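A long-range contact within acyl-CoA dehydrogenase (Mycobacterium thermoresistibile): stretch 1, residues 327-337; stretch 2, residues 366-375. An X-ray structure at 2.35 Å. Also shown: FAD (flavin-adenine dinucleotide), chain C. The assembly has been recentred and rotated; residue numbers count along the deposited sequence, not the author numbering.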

# COMPACT_ATOMS: atom_id res chain seq x y z
N ALA A 327 -2.02 17.17 6.44
CA ALA A 327 -3.12 16.73 7.33
C ALA A 327 -4.39 16.24 6.60
O ALA A 327 -4.96 15.20 6.93
CB ALA A 327 -3.47 17.84 8.36
N LYS A 328 -4.84 16.98 5.57
CA LYS A 328 -6.06 16.64 4.83
C LYS A 328 -5.90 15.34 4.02
O LYS A 328 -6.75 14.46 4.09
CB LYS A 328 -6.47 17.84 3.95
CG LYS A 328 -7.85 17.73 3.32
CD LYS A 328 -7.80 17.01 1.97
CE LYS A 328 -9.19 16.97 1.33
NZ LYS A 328 -9.30 15.91 0.31
N LEU A 329 -4.79 15.22 3.27
CA LEU A 329 -4.44 13.98 2.55
C LEU A 329 -4.39 12.76 3.47
O LEU A 329 -5.02 11.72 3.19
CB LEU A 329 -3.08 14.13 1.87
CG LEU A 329 -2.50 12.84 1.25
CD1 LEU A 329 -3.21 12.52 -0.04
CD2 LEU A 329 -1.03 12.99 0.98
N THR A 330 -3.62 12.87 4.56
CA THR A 330 -3.43 11.79 5.55
C THR A 330 -4.75 11.37 6.19
O THR A 330 -5.10 10.19 6.18
CB THR A 330 -2.43 12.32 6.64
OG1 THR A 330 -1.12 12.39 6.06
CG2 THR A 330 -2.39 11.45 7.90
N ALA A 331 -5.50 12.33 6.70
CA ALA A 331 -6.75 12.05 7.40
C ALA A 331 -7.87 11.46 6.52
O ALA A 331 -8.67 10.62 7.00
CB ALA A 331 -7.24 13.30 8.12
N THR A 332 -7.93 11.85 5.25
CA THR A 332 -8.96 11.30 4.34
C THR A 332 -8.56 9.96 3.76
O THR A 332 -9.40 9.06 3.61
CB THR A 332 -9.43 12.32 3.23
OG1 THR A 332 -8.33 12.68 2.36
CG2 THR A 332 -9.99 13.57 3.86
N ASP A 333 -7.28 9.77 3.43
CA ASP A 333 -6.82 8.40 3.08
C ASP A 333 -7.12 7.42 4.27
O ASP A 333 -7.56 6.29 4.06
CB ASP A 333 -5.35 8.36 2.63
CG ASP A 333 -5.15 8.75 1.11
OD1 ASP A 333 -6.14 8.99 0.35
OD2 ASP A 333 -3.96 8.83 0.66
N ALA A 334 -6.93 7.86 5.51
CA ALA A 334 -7.23 7.02 6.69
C ALA A 334 -8.72 6.68 6.86
O ALA A 334 -9.05 5.53 7.18
CB ALA A 334 -6.68 7.65 8.01
N ALA A 335 -9.61 7.66 6.64
CA ALA A 335 -11.05 7.37 6.73
C ALA A 335 -11.49 6.32 5.69
O ALA A 335 -12.24 5.39 6.01
CB ALA A 335 -11.93 8.65 6.65
N MET A 336 -10.99 6.44 4.46
CA MET A 336 -11.35 5.46 3.44
C MET A 336 -10.85 4.06 3.82
O MET A 336 -11.59 3.08 3.68
CB MET A 336 -10.84 5.86 2.05
CG MET A 336 -11.44 5.02 0.90
SD MET A 336 -13.19 5.46 0.67
CE MET A 336 -13.97 3.96 1.28
N LYS A 337 -9.63 3.97 4.32
CA LYS A 337 -9.09 2.65 4.74
C LYS A 337 -9.76 2.05 6.00
O LYS A 337 -10.03 0.85 6.03
CB LYS A 337 -7.57 2.75 4.96
CG LYS A 337 -6.87 1.44 5.28
CD LYS A 337 -5.60 1.69 6.12
CE LYS A 337 -4.95 0.35 6.61
NZ LYS A 337 -3.49 0.51 6.95
N ILE A 366 -16.26 10.66 -0.60
CA ILE A 366 -16.33 12.08 -1.09
C ILE A 366 -15.28 12.98 -0.39
O ILE A 366 -14.81 13.98 -0.94
CB ILE A 366 -17.77 12.68 -0.94
CG1 ILE A 366 -17.92 14.08 -1.61
CG2 ILE A 366 -18.14 12.82 0.53
CD1 ILE A 366 -17.46 14.19 -3.10
N MET A 367 -14.89 12.60 0.81
CA MET A 367 -13.85 13.32 1.54
C MET A 367 -12.48 13.32 0.83
O MET A 367 -11.72 14.33 0.91
CB MET A 367 -13.75 12.73 2.95
CG MET A 367 -14.05 13.71 4.00
SD MET A 367 -15.22 13.10 5.18
CE MET A 367 -16.72 13.94 4.65
N GLN A 368 -12.18 12.23 0.13
CA GLN A 368 -10.98 12.18 -0.71
C GLN A 368 -11.05 13.17 -1.91
O GLN A 368 -10.01 13.46 -2.55
CB GLN A 368 -10.73 10.74 -1.20
CG GLN A 368 -10.37 9.71 -0.10
CD GLN A 368 -10.12 8.32 -0.66
OE1 GLN A 368 -11.02 7.67 -1.19
NE2 GLN A 368 -8.86 7.85 -0.55
N ILE A 369 -12.25 13.68 -2.17
CA ILE A 369 -12.55 14.45 -3.38
C ILE A 369 -12.76 15.96 -3.15
O ILE A 369 -12.13 16.76 -3.83
CB ILE A 369 -13.76 13.84 -4.17
CG1 ILE A 369 -13.32 12.57 -4.90
CG2 ILE A 369 -14.33 14.85 -5.17
CD1 ILE A 369 -14.42 11.54 -5.15
N PHE A 370 -13.61 16.37 -2.22
CA PHE A 370 -13.78 17.82 -2.04
C PHE A 370 -12.72 18.53 -1.18
O PHE A 370 -11.87 17.88 -0.58
CB PHE A 370 -15.22 18.22 -1.67
CG PHE A 370 -15.74 17.67 -0.36
CD1 PHE A 370 -17.12 17.50 -0.19
CD2 PHE A 370 -14.90 17.35 0.69
CE1 PHE A 370 -17.66 17.00 1.01
CE2 PHE A 370 -15.41 16.85 1.90
CZ PHE A 370 -16.80 16.68 2.05
N GLU A 371 -12.73 19.87 -1.21
CA GLU A 371 -11.74 20.70 -0.53
C GLU A 371 -10.35 20.46 -1.16
O GLU A 371 -9.32 20.50 -0.48
CB GLU A 371 -11.78 20.37 0.97
CG GLU A 371 -11.51 21.49 1.96
CD GLU A 371 -12.40 22.73 1.79
OE1 GLU A 371 -11.81 23.78 1.40
OE2 GLU A 371 -13.65 22.69 2.11
N GLY A 372 -10.32 20.18 -2.46
CA GLY A 372 -9.09 19.89 -3.18
C GLY A 372 -8.87 18.38 -3.11
O GLY A 372 -8.63 17.86 -2.02
N THR A 373 -8.95 17.72 -4.28
CA THR A 373 -8.80 16.26 -4.38
C THR A 373 -7.44 15.88 -3.83
O THR A 373 -6.52 16.72 -3.78
CB THR A 373 -8.92 15.71 -5.87
OG1 THR A 373 -7.78 16.11 -6.64
CG2 THR A 373 -10.19 16.22 -6.57
N ASN A 374 -7.31 14.64 -3.42
CA ASN A 374 -5.99 14.15 -2.99
C ASN A 374 -4.85 14.15 -4.06
O ASN A 374 -3.67 14.13 -3.69
CB ASN A 374 -6.15 12.83 -2.25
CG ASN A 374 -6.88 13.04 -0.92
OD1 ASN A 374 -7.19 14.18 -0.54
ND2 ASN A 374 -7.12 11.95 -0.20
N GLN A 375 -5.20 14.27 -5.35
CA GLN A 375 -4.16 14.50 -6.39
C GLN A 375 -3.67 15.98 -6.38
O GLN A 375 -2.46 16.24 -6.49
CB GLN A 375 -4.61 14.07 -7.78
CG GLN A 375 -4.73 12.55 -7.99
CD GLN A 375 -5.91 11.91 -7.22
OE1 GLN A 375 -7.03 12.44 -7.20
NE2 GLN A 375 -5.62 10.78 -6.55
PA FAD C . -12.13 17.71 -11.84
O1A FAD C . -11.40 19.00 -11.60
O2A FAD C . -12.85 17.55 -13.15
O5B FAD C . -11.07 16.49 -11.73
C5B FAD C . -11.32 15.16 -12.16
C4B FAD C . -10.09 14.29 -11.89
O4B FAD C . -8.90 14.81 -12.54
C3B FAD C . -9.78 14.21 -10.40
O3B FAD C . -9.40 12.87 -10.08
C2B FAD C . -8.58 15.13 -10.21
O2B FAD C . -7.80 14.76 -9.05
C1B FAD C . -7.86 15.04 -11.57
N9A FAD C . -7.12 16.31 -11.79
C8A FAD C . -7.67 17.54 -12.01
N7A FAD C . -6.68 18.45 -12.12
C5A FAD C . -5.50 17.78 -11.97
C6A FAD C . -4.17 18.17 -11.99
N6A FAD C . -3.85 19.47 -12.19
N1A FAD C . -3.19 17.23 -11.81
C2A FAD C . -3.50 15.94 -11.61
N3A FAD C . -4.79 15.55 -11.58
C4A FAD C . -5.79 16.44 -11.75
N1 FAD C . -17.41 23.50 -4.13
C2 FAD C . -17.53 24.74 -3.57
O2 FAD C . -16.92 25.73 -4.05
N3 FAD C . -18.32 24.93 -2.48
C4 FAD C . -19.00 23.89 -1.92
O4 FAD C . -19.72 24.11 -0.91
C4X FAD C . -18.88 22.61 -2.48
N5 FAD C . -19.56 21.56 -1.94
C5X FAD C . -19.46 20.33 -2.52
C6 FAD C . -20.16 19.25 -1.97
C7 FAD C . -20.07 17.98 -2.54
C7M FAD C . -20.85 16.85 -1.92
C8 FAD C . -19.27 17.80 -3.67
C8M FAD C . -19.09 16.48 -4.37
C9 FAD C . -18.56 18.88 -4.21
C9A FAD C . -18.64 20.15 -3.65
N10 FAD C . -17.94 21.18 -4.19
C10 FAD C . -18.07 22.42 -3.62
C1' FAD C . -17.09 20.98 -5.40
C2' FAD C . -15.77 20.20 -5.15
O2' FAD C . -14.85 21.03 -4.40
C3' FAD C . -15.16 19.62 -6.46
O3' FAD C . -16.05 18.61 -6.94
C4' FAD C . -13.75 18.99 -6.38
O4' FAD C . -12.82 19.85 -5.68
C5' FAD C . -13.09 18.57 -7.71
O5' FAD C . -13.47 19.28 -8.92
P FAD C . -14.25 18.51 -10.12
O1P FAD C . -15.44 17.78 -9.53
O2P FAD C . -14.50 19.45 -11.27
O3P FAD C . -13.14 17.42 -10.60

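Residues 327-337 form one continuous helix, its backbone amides bonded to carbonyls four residues back. The second stretch is mostly loop: after Gln368 the chain turns through Glu371 and Gly372, both at positive phi, and enters a helix at Asn374, whose N bonds to Gln368 O (3.1 Å). The CA atoms come nearest at Leu329-Asn374 (5.8 Å) and Thr332-Gln368 (5.5 Å). At the backbone angles of Gly372 a CB would jam against the preceding carbonyl O, so glycine fits.

The buried Lys328 extends its long chain into the turn, where NZ donates to Met367 O (3.0 Å), Gly372 O (3.1 Å), Asn374 OD1 (2.9 Å) and, weakly, Phe370 O (3.4 Å); the ammonium thus meets backbone carbonyls of the second stretch that converge on it. Asn374 sits as a knob among Lys328, Leu329, Thr332 and Asp333. Its amide serves both ways: OD1 accepts from Lys328, while ND2 donates to Thr332 OG1 (2.9 Å) and Asp333 OD1 (3.2 Å). Thr332 OG1 in turn donates to Lys328 O (2.9 Å), within its own helix. Asp333 OD1 also accepts from Gln368 NE2 (3.1 Å), so one carboxylate oxygen joins the side-chain amides of Gln368 and Asn374. Apolar packing is modest: Leu329 CD1 lies 3.7 Å from Asn374 CB, and Thr332 CG2 4.0 Å from Met367 CB. Together the stretches bury 465 Å².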